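Local coordinates for FOG-3 protein (Caenorhabditis elegans, PDB 5TD6) that helps to specify sperm fate in the germline as an RNA-binding multimer and may act as a transcriptional corepressor, at residues R6-V9 against N10-R14; Q122-E126 against Y127-T131; S78-L81 against R82-T86. The protein carries 2 engineered substitutions. All coordinates share one frame; numbering follows the deposited sequence.

Contact 1: R6-V9 against N10-R14; sequences RELV and NFVCR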
loop_
_atom_site.group_PDB
_atom_site.type_symbol
_atom_site.label_atom_id
_atom_site.label_comp_id
_atom_site.label_asym_id
_atom_site.label_seq_id
_atom_site.Cartn_x
_atom_site.Cartn_y
_atom_site.Cartn_z
ATOM N N ARG B 6 7.568 -4.272 -1.479
ATOM C CA ARG B 6 7.014 -3.174 -0.704
ATOM C C ARG B 6 5.550 -3.435 -0.382
ATOM O O ARG B 6 5.108 -3.148 0.734
ATOM C CB ARG B 6 7.147 -1.837 -1.443
ATOM C CG ARG B 6 6.582 -0.660 -0.643
ATOM C CD ARG B 6 6.640 0.641 -1.442
ATOM N NE ARG B 6 5.745 0.608 -2.594
ATOM C CZ ARG B 6 6.151 0.679 -3.861
ATOM N NH1 ARG B 6 7.445 0.782 -4.147
ATOM N NH2 ARG B 6 5.262 0.644 -4.846
ATOM N N GLU B 7 4.795 -3.961 -1.355
ATOM C CA GLU B 7 3.389 -4.272 -1.100
ATOM C C GLU B 7 3.248 -5.378 -0.038
ATOM O O GLU B 7 2.344 -5.320 0.801
ATOM C CB GLU B 7 2.675 -4.676 -2.388
ATOM C CG GLU B 7 2.482 -3.508 -3.389
ATOM C CD GLU B 7 1.704 -2.372 -2.790
ATOM O OE1 GLU B 7 0.713 -2.644 -2.085
ATOM O OE2 GLU B 7 2.085 -1.206 -3.007
ATOM N N LEU B 8 4.123 -6.379 -0.086
ATOM C CA LEU B 8 4.111 -7.464 0.913
ATOM C C LEU B 8 4.427 -6.901 2.297
ATOM O O LEU B 8 3.731 -7.190 3.291
ATOM C CB LEU B 8 5.115 -8.562 0.557
ATOM C CG LEU B 8 4.796 -9.991 1.047
ATOM C CD1 LEU B 8 5.719 -11.058 0.455
ATOM C CD2 LEU B 8 4.805 -10.097 2.529
ATOM N N VAL B 9 5.489 -6.106 2.365
ATOM C CA VAL B 9 5.906 -5.525 3.646
ATOM C C VAL B 9 4.808 -4.651 4.229
ATOM O O VAL B 9 4.537 -4.678 5.436
ATOM C CB VAL B 9 7.183 -4.683 3.498
ATOM C CG1 VAL B 9 7.446 -3.897 4.774
ATOM C CG2 VAL B 9 8.368 -5.587 3.164
ATOM N N ASN B 10 4.155 -3.887 3.370
ATOM C CA ASN B 10 3.133 -2.971 3.866
ATOM C C ASN B 10 1.885 -3.741 4.295
ATOM O O ASN B 10 1.229 -3.376 5.272
ATOM C CB ASN B 10 2.832 -1.896 2.826
ATOM C CG ASN B 10 3.927 -0.856 2.777
ATOM O OD1 ASN B 10 4.831 -0.905 3.589
ATOM N ND2 ASN B 10 3.844 0.088 1.856
ATOM N N PHE B 11 1.585 -4.828 3.595
ATOM C CA PHE B 11 0.512 -5.723 4.030
ATOM C C PHE B 11 0.727 -6.220 5.463
ATOM O O PHE B 11 -0.183 -6.180 6.294
ATOM C CB PHE B 11 0.400 -6.927 3.087
ATOM C CG PHE B 11 -0.701 -7.896 3.476
ATOM C CD1 PHE B 11 -2.013 -7.669 3.095
ATOM C CD2 PHE B 11 -0.420 -9.019 4.236
ATOM C CE1 PHE B 11 -3.016 -8.547 3.431
ATOM C CE2 PHE B 11 -1.431 -9.905 4.581
ATOM C CZ PHE B 11 -2.727 -9.662 4.187
ATOM N N VAL B 12 1.933 -6.693 5.742
ATOM C CA VAL B 12 2.264 -7.186 7.071
ATOM C C VAL B 12 2.231 -6.066 8.123
ATOM O O VAL B 12 1.692 -6.246 9.218
ATOM C CB VAL B 12 3.654 -7.860 7.079
ATOM C CG1 VAL B 12 4.029 -8.311 8.500
ATOM C CG2 VAL B 12 3.666 -9.050 6.118
ATOM N N CYS B 13 2.809 -4.917 7.789
ATOM C CA CYS B 13 2.855 -3.782 8.704
ATOM C C CYS B 13 1.483 -3.191 9.015
ATOM O O CYS B 13 1.319 -2.566 10.061
ATOM C CB CYS B 13 3.772 -2.693 8.153
ATOM S SG CYS B 13 5.512 -3.194 8.240
ATOM N N ARG B 14 0.496 -3.395 8.141
ATOM C CA ARG B 14 -0.855 -2.908 8.449
ATOM C C ARG B 14 -1.477 -3.648 9.640
ATOM O O ARG B 14 -2.474 -3.181 10.208
ATOM C CB ARG B 14 -1.777 -2.986 7.213
ATOM C CG ARG B 14 -1.462 -1.851 6.181
ATOM C CD ARG B 14 -2.547 -1.694 5.076
ATOM N NE ARG B 14 -2.634 -2.826 4.134
ATOM C CZ ARG B 14 -1.861 -2.984 3.052
ATOM N NH1 ARG B 14 -0.905 -2.101 2.754
ATOM N NH2 ARG B 14 -2.047 -4.026 2.252
HETATM O O HOH W 1 3.051 0.488 -1.460
HETATM O O HOH W 2 0.039 -3.728 0.422
#

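Contact 2: Q122-E126 against Y127-T131; sequences QSVPE and YVVRT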
loop_
_atom_site.group_PDB
_atom_site.type_symbol
_atom_site.label_atom_id
_atom_site.label_comp_id
_atom_site.label_asym_id
_atom_site.label_seq_id
_atom_site.Cartn_x
_atom_site.Cartn_y
_atom_site.Cartn_z
ATOM N N GLN B 122 5.730 7.546 -12.450
ATOM C CA GLN B 122 4.485 8.180 -12.073
ATOM C C GLN B 122 4.453 9.683 -12.428
ATOM O O GLN B 122 5.351 10.442 -12.054
ATOM C CB GLN B 122 4.277 7.969 -10.571
ATOM C CG GLN B 122 3.258 8.830 -9.904
ATOM C CD GLN B 122 3.367 8.718 -8.397
ATOM O OE1 GLN B 122 4.096 7.859 -7.877
ATOM N NE2 GLN B 122 2.665 9.588 -7.685
ATOM N N SER B 123 3.405 10.106 -13.129
ATOM C CA SER B 123 3.319 11.480 -13.629
ATOM C C SER B 123 2.929 12.433 -12.520
ATOM O O SER B 123 1.911 12.243 -11.863
ATOM C CB SER B 123 2.317 11.585 -14.772
ATOM O OG SER B 123 2.144 12.947 -15.162
ATOM N N VAL B 124 3.761 13.447 -12.294
ATOM C CA VAL B 124 3.481 14.460 -11.287
ATOM C C VAL B 124 3.694 15.845 -11.887
ATOM O O VAL B 124 4.705 16.070 -12.534
ATOM C CB VAL B 124 4.377 14.299 -10.041
ATOM C CG1 VAL B 124 4.077 15.398 -9.048
ATOM C CG2 VAL B 124 4.181 12.902 -9.396
ATOM N N PRO B 125 2.732 16.760 -11.686
ATOM C CA PRO B 125 2.812 18.129 -12.222
ATOM C C PRO B 125 4.034 18.893 -11.700
ATOM O O PRO B 125 4.342 18.841 -10.501
ATOM C CB PRO B 125 1.526 18.782 -11.725
ATOM C CG PRO B 125 0.574 17.638 -11.470
ATOM C CD PRO B 125 1.424 16.477 -11.057
ATOM N N GLU B 126 4.706 19.603 -12.596
ATOM C CA GLU B 126 5.963 20.280 -12.266
ATOM C C GLU B 126 5.924 21.096 -10.978
ATOM O O GLU B 126 6.856 21.021 -10.161
ATOM C CB GLU B 126 6.386 21.199 -13.429
ATOM C CG GLU B 126 7.588 22.075 -13.024
ATOM C CD GLU B 126 8.001 23.051 -14.083
ATOM O OE1 GLU B 126 7.739 22.784 -15.269
ATOM O OE2 GLU B 126 8.622 24.073 -13.733
ATOM N N TYR B 127 4.862 21.879 -10.777
ATOM C CA TYR B 127 4.840 22.766 -9.612
ATOM C C TYR B 127 4.739 21.996 -8.297
ATOM O O TYR B 127 5.226 22.458 -7.276
ATOM C CB TYR B 127 3.696 23.764 -9.677
ATOM C CG TYR B 127 3.952 24.974 -8.821
ATOM C CD1 TYR B 127 4.921 25.892 -9.182
ATOM C CD2 TYR B 127 3.250 25.190 -7.641
ATOM C CE1 TYR B 127 5.177 27.009 -8.414
ATOM C CE2 TYR B 127 3.500 26.311 -6.858
ATOM C CZ TYR B 127 4.464 27.215 -7.252
ATOM O OH TYR B 127 4.731 28.341 -6.494
ATOM N N VAL B 128 4.071 20.850 -8.331
ATOM C CA VAL B 128 3.996 19.958 -7.168
ATOM C C VAL B 128 5.396 19.458 -6.847
ATOM O O VAL B 128 5.830 19.490 -5.697
ATOM C CB VAL B 128 3.035 18.759 -7.431
ATOM C CG1 VAL B 128 3.154 17.678 -6.348
ATOM C CG2 VAL B 128 1.613 19.258 -7.574
ATOM N N VAL B 129 6.118 19.049 -7.888
ATOM C CA VAL B 129 7.480 18.559 -7.730
ATOM C C VAL B 129 8.404 19.652 -7.184
ATOM O O VAL B 129 9.187 19.392 -6.280
ATOM C CB VAL B 129 8.039 17.993 -9.064
ATOM C CG1 VAL B 129 9.486 17.608 -8.909
ATOM C CG2 VAL B 129 7.237 16.783 -9.490
ATOM N N ARG B 130 8.317 20.876 -7.710
ATOM C CA ARG B 130 9.143 21.958 -7.180
ATOM C C ARG B 130 8.751 22.257 -5.742
ATOM O O ARG B 130 9.595 22.577 -4.909
ATOM C CB ARG B 130 9.010 23.245 -8.010
ATOM C CG ARG B 130 9.604 23.131 -9.374
ATOM C CD ARG B 130 9.675 24.466 -10.081
ATOM N NE ARG B 130 10.094 24.196 -11.447
ATOM C CZ ARG B 130 11.344 24.256 -11.883
ATOM N NH1 ARG B 130 12.328 24.665 -11.077
ATOM N NH2 ARG B 130 11.592 23.961 -13.165
ATOM N N THR B 131 7.458 22.173 -5.465
ATOM C CA THR B 131 6.952 22.554 -4.152
ATOM C C THR B 131 7.501 21.590 -3.102
ATOM O O THR B 131 7.993 22.015 -2.054
ATOM C CB THR B 131 5.423 22.586 -4.142
ATOM O OG1 THR B 131 4.979 23.762 -4.841
ATOM C CG2 THR B 131 4.885 22.601 -2.710
#

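Contact 3: S78-L81 against R82-T86; sequences SDVL and RLLPT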
loop_
_atom_site.group_PDB
_atom_site.type_symbol
_atom_site.label_atom_id
_atom_site.label_comp_id
_atom_site.label_asym_id
_atom_site.label_seq_id
_atom_site.Cartn_x
_atom_site.Cartn_y
_atom_site.Cartn_z
ATOM N N SER B 78 7.968 -11.414 20.310
ATOM C CA SER B 78 6.644 -11.770 20.801
ATOM C C SER B 78 5.641 -10.668 20.462
ATOM O O SER B 78 4.498 -10.949 20.126
ATOM C CB SER B 78 6.671 -12.033 22.306
ATOM O OG SER B 78 6.960 -10.843 23.012
ATOM N N ASP B 79 6.079 -9.413 20.515
ATOM C CA ASP B 79 5.205 -8.297 20.181
ATOM C C ASP B 79 4.642 -8.415 18.772
ATOM O O ASP B 79 3.463 -8.116 18.540
ATOM C CB ASP B 79 5.934 -6.963 20.309
ATOM C CG ASP B 79 6.226 -6.594 21.738
ATOM O OD1 ASP B 79 5.665 -7.233 22.656
ATOM O OD2 ASP B 79 7.014 -5.646 21.936
ATOM N N VAL B 80 5.484 -8.832 17.829
ATOM C CA VAL B 80 5.045 -8.996 16.450
ATOM C C VAL B 80 4.290 -10.302 16.260
ATOM O O VAL B 80 3.247 -10.325 15.593
ATOM C CB VAL B 80 6.223 -8.944 15.462
ATOM C CG1 VAL B 80 5.800 -9.482 14.111
ATOM C CG2 VAL B 80 6.726 -7.520 15.328
ATOM N N LEU B 81 4.809 -11.376 16.853
ATOM C CA LEU B 81 4.158 -12.685 16.810
ATOM C C LEU B 81 2.676 -12.607 17.160
ATOM O O LEU B 81 1.833 -13.176 16.463
ATOM C CB LEU B 81 4.853 -13.660 17.766
ATOM C CG LEU B 81 4.066 -14.935 18.105
ATOM C CD1 LEU B 81 4.211 -15.975 17.000
ATOM C CD2 LEU B 81 4.471 -15.509 19.465
ATOM N N ARG B 82 2.354 -11.885 18.229
ATOM C CA ARG B 82 0.971 -11.827 18.682
ATOM C C ARG B 82 0.077 -10.996 17.739
ATOM O O ARG B 82 -1.108 -11.300 17.595
ATOM C CB ARG B 82 0.889 -11.285 20.114
ATOM C CG ARG B 82 1.381 -9.864 20.310
ATOM C CD ARG B 82 1.151 -9.378 21.746
ATOM N NE ARG B 82 1.983 -8.214 22.049
ATOM C CZ ARG B 82 1.617 -6.950 21.852
ATOM N NH1 ARG B 82 0.416 -6.666 21.357
ATOM N NH2 ARG B 82 2.450 -5.964 22.158
ATOM N N LEU B 83 0.637 -9.972 17.090
ATOM C CA LEU B 83 -0.169 -9.079 16.248
ATOM C C LEU B 83 -0.436 -9.620 14.832
ATOM O O LEU B 83 -1.384 -9.200 14.167
ATOM C CB LEU B 83 0.496 -7.704 16.152
ATOM C CG LEU B 83 0.587 -6.912 17.458
ATOM C CD1 LEU B 83 1.408 -5.646 17.265
ATOM C CD2 LEU B 83 -0.801 -6.571 17.984
ATOM N N LEU B 84 0.400 -10.538 14.364
ATOM C CA LEU B 84 0.208 -11.112 13.037
ATOM C C LEU B 84 -0.816 -12.240 13.106
ATOM O O LEU B 84 -0.990 -12.860 14.157
ATOM C CB LEU B 84 1.535 -11.621 12.468
ATOM C CG LEU B 84 2.624 -10.570 12.265
ATOM C CD1 LEU B 84 3.790 -11.151 11.471
ATOM C CD2 LEU B 84 2.039 -9.345 11.556
ATOM N N PRO B 85 -1.512 -12.501 11.991
ATOM C CA PRO B 85 -2.416 -13.655 11.918
ATOM C C PRO B 85 -1.644 -14.968 11.981
ATOM O O PRO B 85 -0.493 -15.008 11.575
ATOM C CB PRO B 85 -3.093 -13.483 10.554
ATOM C CG PRO B 85 -2.100 -12.705 9.746
ATOM C CD PRO B 85 -1.459 -11.759 10.718
ATOM N N THR B 86 -2.261 -16.029 12.486
ATOM C CA THR B 86 -1.574 -17.313 12.551
ATOM C C THR B 86 -1.782 -18.099 11.257
ATOM O O THR B 86 -2.883 -18.135 10.714
ATOM C CB THR B 86 -2.047 -18.152 13.763
ATOM O OG1 THR B 86 -3.346 -18.702 13.500
ATOM C CG2 THR B 86 -2.108 -17.294 15.011
#

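Contact 1: R6-V9 against N10-R14
The carbonyl oxygen Glu7 O is gripped twice: Phe11 N donates to it at 2.9 Å, and water 2 sits 2.8 Å from the same atom. That water also lies close to the carboxylate of Glu7 and accepts a hydrogen bond from Arg14 NH2 at 2.8 Å, reaching the guanidinium at its edge, in plane. It has more acceptors around it than protons to give, so the bonds to Glu7 are probably shared. A chain bent back along the helix brings Arg14 here, one face of its guanidinium lying over Asn10 O and the CA of Phe11. Water 1 plays a similar part, accepting from Arg6 NE at 2.9 Å and, weakly, from Asn10 ND2. Arg6 CG, opposite the backbone N (chi1 -180°), lies beside the carbonyl carbon on the Asn10 side and passes 3.8 Å from Asn10 ND2, the guanidinium and amide planes turned 51° apart. All this rides on regular i to i+4 bonding in helix 2-13 of the BTG/Tob domain, from Asn10 N to Arg6 O through Cys13 N to Val9 O. The helix is amphipathic. Leu8 and Val12 lie side by side, Leu8 CD2 being 3.9 Å from Val12 CG2, and branched aliphatic chains suit this side because it packs on Phe28, Leu36 and Phe40 of helix 22-41. Phe11 leans on Ile90 of strand 89-93. The polar side meets the second subunit, where a weak bond joins Asn10 ND2 to Glu7 OE2 of that chain. An alanine in place of Asn10 has no amide, and Glu7 of the second subunit would probably lose a weak polar mate, and water 1 a weak donor. Further round, Val9 CG1 rests 4.0 Å from Cys13 SG, a small polarisable atom that fits the buried side.

Contact 2: Q122-E126 against Y127-T131
Val124 CG1 is wedged between two valines of the following helix, 3.7 Å from Val128 CG1 and 3.5 Å from Val129 CG2, the latter tighter than usual van der Waals contact. Val124 stands just before the N-cap residue Pro125, and Val129 is the fourth residue of helix 126-135, so their meeting is a hydrophobic staple, which folds the incoming chain against the first turn. The CG1 branch does this work because it is set opposite the backbone N (chi1 178°); Val124 then crosses Val128 at about a right angle. Compact, branched valines suit a staple, since they give apolar surface close to the backbone with little freedom to lose. Pro125 adds a looser contact, its ring CB lying 4.2 Å from Val128 CG2. The same apolar patch is used between chains: Pro125, Val128 and Val129 pack on Asn34, Val37 and Tyr2 of the second subunit, consistent with a protein that works as a multimer.

Outward from the valines comes the backbone of the first turn. A proline fits the N-cap position, where no N-H is needed for helical bonding, and its carbonyl starts the ladder: Val129 N reaches Pro125 O at 3.2 Å, in the carbonyl plane, while Val128 N adds a weak bond. Tyr127 O takes both Thr131 N and Thr131 OG1, which arrive from opposite faces of its plane; the hydroxyl bond measures 2.8 Å. At the exposed surface Glu126 and Arg130, one turn apart, lie side by side and point the same way. An acid in the first turn probably also interacts favourably with the helix dipole. The salt bridge closes with Arg130 NE 2.7 Å from the anti side of Glu126 OE2, 22° out of the carboxylate plane, and Arg130 NH2 supporting weakly.

Contact 3: S78-L81 against R82-T86
Two backbone bonds carry the main polar contact: Arg82 N to Ser78 O at 3.0 Å, and Leu84 N to Val80 O at 3.1 Å, the second nearly along the C=O axis. Val80 O also takes a weak bond from Leu83 N, consistent with the helix tightening toward its end. The charged pair is loose. Asp79 and Arg82 lie side by side, their planes 73° apart, and Arg82 NH2 meets Asp79 OD1 in a weak salt bridge of 3.5 Å. Arg82 holds CG between its backbone N and carbonyl carbon (chi1 63°), which lays the extended chain back along the helix and brings one guanidinium face over Asp79 O. Long, flexible arginine suits such an exposed surface. Apolar contact falls on the inward side, where Val80 CG1 touches Leu84 CD1 at 3.7 Å. There Val80 packs on Ile20 and Leu84 on Val12, while Leu83 rests on His19 and Ile20. Leu84 turns to an extended backbone, and Pro85, which has no N-H to offer Leu81 O, cannot prolong the ladder: this is the C-terminal end of helix 77-83 in the BTG/Tob domain, closed by a proline.

Overall arrangement
Contact 1 is the buried one, its centre about 4 Å from the chain's; contact 3, partly buried, is its neighbour in the domain, and the two touch where Val12 CG1 meets Leu84 CD2. Contact 2 lies at the surface, its centre about 27 Å from the chain's and on the opposite side from contact 3. Each is a turn within one helical region, yet place changes the chemistry. Along helix 2-13, contact 1 pairs an apolar side with waters and charges facing the second subunit. The helix start at 122-131 relies on a staple, whose apolar patch also packs on that subunit, and on a surface salt bridge. The helix end at 78-86 touches no other chain of the assembly.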